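PDB 3EO7: putative Nitroreductase from Anabaena variabilis ATCC 29413, which binds flavin mononucleotide and, as a member of the nitroreductase family, probably acts as an FMN-dependent oxidoreductase. Local coordinates for residues Ala339-Leu345 with Thr506-Arg511; Asn67-Trp71 with Pro119-Pro123. One frame throughout, in Å; residues are numbered along the deposited sequence.

Interaction 1 of 2, residues Ala339-Leu345 with Thr506-Arg511; sequences AYNGEEL and TLGRPR
Tyr340 and Pro510 form a single backbone bridge, flanked by two hydrogen bonds: Asn341 N gives to Arg509 O at 2.9 Å, and Arg511 N gives to Ala339 O. The ring of Tyr340 lies flat against the strand end, with Gly508 CA over one face in a CH-pi contact 3.9 Å from the centroid. Gly508 has no side chain to hold the ring off, and Tyr340 OH reaches past it to donate to Thr506 OG1 at 2.7 Å. At the C terminus, Arg511 NE donates to Tyr340 O at 2.8 Å, the oxygen lying in the guanidinium plane, while Ala339 CB sits over the centre of that plane. Arg509 bends at chi3 (91°), which brings NH1 onto a lone pair of Glu344 O at 2.9 Å in a bond of 165°; the same NH1 makes a salt bridge to Glu349. Asn341 OD1 takes the N-H of Glu343 in an Asx turn, and a water joins Glu343 O to Arg509 N. The contact fastens the C terminus to the loop after helix 325-333. Helix 426-430 packs on Tyr340, through Leu427 and Asp430, and supplies Glu426 and Asp430, both salt-bridged to Arg511 NH2, while Thr506 and Leu507 belong to strand 500-508, which runs between strands 433-439 and 477-481.

Interaction 2 of 2, residues Asn67-Trp71 with Pro119-Pro123; sequences NGQWW and PLLSP
Leu120 points its side chain at one turn of the helix, where Asn67, Trp70 and Trp71 receive it. Its CB starts 4.2 Å from Trp70 CE3, at the six-membered part of the indole. CG, anti to the carbonyl carbon (chi1 -75°), comes near the amide of Asn67, and there the two methyls part company. CD1 enters between the side chains of Asn67 and Trp70, 3.7 Å from Trp70 CB, and meets that indole obliquely. Leu120 CD2 turns to the Asn67 amide and lies 3.4 Å from Asn67 CG, so the methyl covers a polar group without bonding to it. The fit is that of a loop side chain set against a helix: residues 119-123 lie in the loop that connects the antiparallel neighbours 109-115 and 124-129 of the seven-stranded sheet, and helix 66-82 lies beside their connection. The backbone carbonyl of the same residue, Leu120 O, stands at the edge of the Trp71 ring, 3.3 Å from Trp71 CZ2, and accepts from a water that is held only weakly by Trp71 NE1. Leu121 divides its methyls between the indoles, CD1 at 3.7 Å from Trp71 CH2 and CD2 beside Trp70 CH2. The two indoles also meet each other, Trp70 CZ3 lying 3.6 Å above the plane of Trp71. Trp70 NE1 is hydrogen-bonded to Tyr205 OH, and the Trp71 ring meets that of Tyr54.

Read from the N terminus, interaction 2 comes first: the chain leaves helix 66-82, passes through the two-stranded hairpin 84-90/93-98 and strand 109-115, and returns to the helix with the loop at 119-123. Interaction 1 opens far downstream, at residue 339, and closes at the C-terminal Arg511, spanning about 160 residues of the second nitroreductase-family region. The two loops therefore follow in series, without nesting or crossing. Interaction 2 joins a helix to a strand connection of the seven-stranded antiparallel sheet, whereas interaction 1 ties the end of strand 500-508 of the mixed sheet to the loop between helix 325-333 and strand 345-346. Their centres are 44 Å apart and they do not touch.

Interaction 1 of 2, residues Ala339-Leu345 with Thr506-Arg511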
loop_
_atom_site.group_PDB
_atom_site.type_symbol
_atom_site.label_atom_id
_atom_site.label_comp_id
_atom_site.label_asym_id
_atom_site.label_seq_id
_atom_site.Cartn_x
_atom_site.Cartn_y
_atom_site.Cartn_z
ATOM N N ALA A 339 -4.852 7.666 -19.426
ATOM C CA ALA A 339 -6.056 8.409 -19.783
ATOM C C ALA A 339 -7.199 7.453 -20.066
ATOM O O ALA A 339 -6.972 6.318 -20.482
ATOM C CB ALA A 339 -5.781 9.305 -21.017
ATOM N N TYR A 340 -8.416 7.917 -19.804
ATOM C CA TYR A 340 -9.633 7.165 -20.055
ATOM C C TYR A 340 -10.332 7.701 -21.282
ATOM O O TYR A 340 -10.141 8.850 -21.644
ATOM C CB TYR A 340 -10.612 7.257 -18.875
ATOM C CG TYR A 340 -9.981 6.762 -17.594
ATOM C CD1 TYR A 340 -9.348 5.529 -17.563
ATOM C CD2 TYR A 340 -10.071 7.507 -16.427
ATOM C CE1 TYR A 340 -8.742 5.053 -16.394
ATOM C CE2 TYR A 340 -9.475 7.053 -15.235
ATOM C CZ TYR A 340 -8.841 5.828 -15.228
ATOM O OH TYR A 340 -8.253 5.370 -14.068
ATOM N N ASN A 341 -11.143 6.854 -21.906
ATOM C CA ASN A 341 -11.942 7.284 -23.077
ATOM C C ASN A 341 -13.302 7.848 -22.697
ATOM O O ASN A 341 -14.067 8.277 -23.567
ATOM C CB ASN A 341 -12.061 6.162 -24.121
ATOM C CG ASN A 341 -12.825 4.954 -23.630
ATOM O OD1 ASN A 341 -13.467 4.987 -22.581
ATOM N ND2 ASN A 341 -12.757 3.861 -24.394
ATOM N N GLY A 342 -13.630 7.818 -21.411
ATOM C CA GLY A 342 -14.918 8.311 -20.930
ATOM C C GLY A 342 -16.052 7.303 -21.015
ATOM O O GLY A 342 -17.174 7.611 -20.608
ATOM N N GLU A 343 -15.791 6.106 -21.531
ATOM C CA GLU A 343 -16.830 5.093 -21.608
ATOM C C GLU A 343 -17.175 4.562 -20.222
ATOM O O GLU A 343 -16.393 4.701 -19.285
ATOM C CB GLU A 343 -16.434 3.942 -22.526
ATOM C CG GLU A 343 -16.360 4.326 -23.985
ATOM C CD GLU A 343 -15.934 3.144 -24.885
ATOM O OE1 GLU A 343 -15.361 2.132 -24.383
ATOM O OE2 GLU A 343 -16.160 3.250 -26.109
ATOM N N GLU A 344 -18.342 3.926 -20.133
ATOM C CA GLU A 344 -18.856 3.419 -18.874
ATOM C C GLU A 344 -18.346 2.043 -18.461
ATOM O O GLU A 344 -17.865 1.272 -19.284
ATOM C CB GLU A 344 -20.372 3.346 -18.949
ATOM C CG GLU A 344 -21.003 4.710 -19.164
ATOM C CD GLU A 344 -22.514 4.727 -18.963
ATOM O OE1 GLU A 344 -23.181 3.721 -19.268
ATOM O OE2 GLU A 344 -23.012 5.767 -18.492
ATOM N N LEU A 345 -18.363 1.809 -17.142
ATOM C CA LEU A 345 -18.203 0.470 -16.600
ATOM C C LEU A 345 -19.607 -0.113 -16.504
ATOM O O LEU A 345 -20.591 0.635 -16.428
ATOM C CB LEU A 345 -17.606 0.471 -15.185
ATOM C CG LEU A 345 -16.113 0.209 -15.039
ATOM C CD1 LEU A 345 -15.280 0.995 -16.010
ATOM C CD2 LEU A 345 -15.719 0.413 -13.563
ATOM N N THR A 506 -9.098 6.093 -9.307
ATOM C CA THR A 506 -9.943 6.309 -10.471
ATOM C C THR A 506 -10.048 5.009 -11.245
ATOM O O THR A 506 -9.115 4.218 -11.269
ATOM C CB THR A 506 -9.418 7.437 -11.410
ATOM O OG1 THR A 506 -8.127 7.078 -11.945
ATOM C CG2 THR A 506 -9.342 8.810 -10.653
ATOM N N LEU A 507 -11.213 4.813 -11.851
ATOM C CA LEU A 507 -11.520 3.656 -12.634
ATOM C C LEU A 507 -12.231 4.097 -13.918
ATOM O O LEU A 507 -13.129 4.939 -13.890
ATOM C CB LEU A 507 -12.449 2.732 -11.849
ATOM C CG LEU A 507 -11.921 2.175 -10.534
ATOM C CD1 LEU A 507 -13.045 1.631 -9.652
ATOM C CD2 LEU A 507 -10.849 1.100 -10.886
ATOM N N GLY A 508 -11.866 3.478 -15.019
ATOM C CA GLY A 508 -12.469 3.830 -16.308
ATOM C C GLY A 508 -12.144 2.821 -17.370
ATOM O O GLY A 508 -11.804 1.681 -17.063
ATOM N N ARG A 509 -12.317 3.223 -18.632
ATOM C CA ARG A 509 -11.918 2.387 -19.764
ATOM C C ARG A 509 -10.736 3.123 -20.406
ATOM O O ARG A 509 -10.765 4.338 -20.603
ATOM C CB ARG A 509 -13.047 2.111 -20.769
ATOM C CG ARG A 509 -14.349 1.564 -20.153
ATOM C CD ARG A 509 -15.218 0.778 -21.127
ATOM N NE ARG A 509 -14.847 -0.631 -21.072
ATOM C CZ ARG A 509 -15.374 -1.522 -20.224
ATOM N NH1 ARG A 509 -16.347 -1.208 -19.384
ATOM N NH2 ARG A 509 -14.940 -2.769 -20.248
ATOM N N PRO A 510 -9.670 2.388 -20.716
ATOM C CA PRO A 510 -8.489 3.043 -21.249
ATOM C C PRO A 510 -8.707 3.715 -22.588
ATOM O O PRO A 510 -9.490 3.247 -23.408
ATOM C CB PRO A 510 -7.491 1.893 -21.397
ATOM C CG PRO A 510 -8.018 0.800 -20.567
ATOM C CD PRO A 510 -9.492 0.932 -20.627
ATOM N N ARG A 511 -8.014 4.815 -22.786
ATOM C CA ARG A 511 -8.121 5.567 -24.024
ATOM C C ARG A 511 -7.386 4.773 -25.082
ATOM O O ARG A 511 -6.429 4.058 -24.776
ATOM C CB ARG A 511 -7.525 6.968 -23.846
ATOM C CG ARG A 511 -8.017 7.975 -24.844
ATOM C CD ARG A 511 -7.564 9.408 -24.509
ATOM N NE ARG A 511 -8.312 10.064 -23.427
ATOM C CZ ARG A 511 -8.065 11.312 -23.007
ATOM N NH1 ARG A 511 -7.122 12.046 -23.593
ATOM N NH2 ARG A 511 -8.770 11.852 -22.016
ATOM O OXT ARG A 511 -7.771 4.793 -26.253
HETATM O O HOH W 1 -11.043 4.135 -26.879
HETATM O O HOH W 2 -13.806 5.902 -18.800
#

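Interaction 2 of 2, residues Asn67-Trp71 with Pro119-Pro123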
loop_
_atom_site.group_PDB
_atom_site.type_symbol
_atom_site.label_atom_id
_atom_site.label_comp_id
_atom_site.label_asym_id
_atom_site.label_seq_id
_atom_site.Cartn_x
_atom_site.Cartn_y
_atom_site.Cartn_z
ATOM N N ASN A 67 15.486 -28.081 -3.296
ATOM C CA ASN A 67 16.154 -26.810 -3.014
ATOM C C ASN A 67 15.845 -25.775 -4.094
ATOM O O ASN A 67 15.595 -24.595 -3.774
ATOM C CB ASN A 67 17.651 -26.967 -2.895
ATOM C CG ASN A 67 18.043 -27.877 -1.764
ATOM O OD1 ASN A 67 17.269 -28.101 -0.826
ATOM N ND2 ASN A 67 19.253 -28.421 -1.849
ATOM N N GLY A 68 15.863 -26.217 -5.353
ATOM C CA GLY A 68 15.500 -25.341 -6.475
ATOM C C GLY A 68 14.042 -24.886 -6.387
ATOM O O GLY A 68 13.725 -23.719 -6.706
ATOM N N GLN A 69 13.149 -25.802 -5.972
ATOM C CA GLN A 69 11.735 -25.459 -5.826
ATOM C C GLN A 69 11.602 -24.366 -4.764
ATOM O O GLN A 69 10.801 -23.458 -4.917
ATOM C CB GLN A 69 10.887 -26.662 -5.436
ATOM C CG GLN A 69 10.839 -27.761 -6.491
ATOM C CD GLN A 69 10.260 -29.057 -5.933
ATOM O OE1 GLN A 69 9.397 -29.025 -5.050
ATOM N NE2 GLN A 69 10.730 -30.192 -6.438
ATOM N N TRP A 70 12.426 -24.425 -3.717
ATOM C CA TRP A 70 12.343 -23.386 -2.692
ATOM C C TRP A 70 12.789 -22.031 -3.250
ATOM O O TRP A 70 12.088 -21.020 -3.101
ATOM C CB TRP A 70 13.119 -23.745 -1.424
ATOM C CG TRP A 70 12.823 -22.682 -0.449
ATOM C CD1 TRP A 70 11.644 -22.497 0.240
ATOM C CD2 TRP A 70 13.625 -21.523 -0.185
ATOM N NE1 TRP A 70 11.687 -21.304 0.938
ATOM C CE2 TRP A 70 12.902 -20.707 0.720
ATOM C CE3 TRP A 70 14.895 -21.111 -0.598
ATOM C CZ2 TRP A 70 13.421 -19.509 1.217
ATOM C CZ3 TRP A 70 15.399 -19.934 -0.108
ATOM C CH2 TRP A 70 14.672 -19.149 0.791
ATOM N N TRP A 71 13.934 -22.013 -3.916
ATOM C CA TRP A 71 14.454 -20.770 -4.487
ATOM C C TRP A 71 13.477 -20.197 -5.515
ATOM O O TRP A 71 13.360 -18.981 -5.606
ATOM C CB TRP A 71 15.840 -20.949 -5.089
ATOM C CG TRP A 71 16.939 -21.019 -4.052
ATOM C CD1 TRP A 71 17.626 -22.124 -3.646
ATOM C CD2 TRP A 71 17.411 -19.933 -3.251
ATOM N NE1 TRP A 71 18.534 -21.778 -2.665
ATOM C CE2 TRP A 71 18.422 -20.442 -2.406
ATOM C CE3 TRP A 71 17.125 -18.567 -3.212
ATOM C CZ2 TRP A 71 19.115 -19.640 -1.508
ATOM C CZ3 TRP A 71 17.810 -17.769 -2.320
ATOM C CH2 TRP A 71 18.795 -18.313 -1.479
ATOM N N PRO A 119 19.066 -24.274 6.055
ATOM C CA PRO A 119 20.073 -24.979 5.254
ATOM C C PRO A 119 20.193 -24.389 3.858
ATOM O O PRO A 119 21.209 -24.587 3.220
ATOM C CB PRO A 119 19.571 -26.441 5.212
ATOM C CG PRO A 119 18.483 -26.525 6.235
ATOM C CD PRO A 119 17.909 -25.137 6.363
ATOM N N LEU A 120 19.184 -23.658 3.388
ATOM C CA LEU A 120 19.289 -23.008 2.076
ATOM C C LEU A 120 19.654 -21.523 2.115
ATOM O O LEU A 120 20.304 -21.031 1.186
ATOM C CB LEU A 120 17.995 -23.171 1.286
ATOM C CG LEU A 120 17.740 -24.562 0.696
ATOM C CD1 LEU A 120 16.515 -24.486 -0.198
ATOM C CD2 LEU A 120 18.937 -25.060 -0.104
ATOM N N LEU A 121 19.234 -20.817 3.174
ATOM C CA LEU A 121 19.417 -19.356 3.268
ATOM C C LEU A 121 20.195 -18.963 4.531
ATOM O O LEU A 121 19.645 -18.957 5.634
ATOM C CB LEU A 121 18.038 -18.664 3.258
ATOM C CG LEU A 121 18.008 -17.146 3.133
ATOM C CD1 LEU A 121 18.528 -16.728 1.802
ATOM C CD2 LEU A 121 16.584 -16.593 3.377
ATOM N N SER A 122 21.455 -18.582 4.332
ATOM C CA SER A 122 22.345 -18.186 5.429
ATOM C C SER A 122 21.687 -17.115 6.258
ATOM O O SER A 122 20.887 -16.337 5.739
ATOM C CB SER A 122 23.663 -17.610 4.896
ATOM O OG SER A 122 24.341 -18.563 4.145
ATOM N N PRO A 123 22.028 -17.054 7.549
ATOM C CA PRO A 123 21.404 -16.026 8.371
ATOM C C PRO A 123 21.857 -14.632 8.030
ATOM O O PRO A 123 22.930 -14.440 7.434
ATOM C CB PRO A 123 21.926 -16.351 9.774
ATOM C CG PRO A 123 23.168 -17.082 9.573
ATOM C CD PRO A 123 22.955 -17.890 8.336
HETATM O O HOH W 3 21.286 -22.704 -0.764
#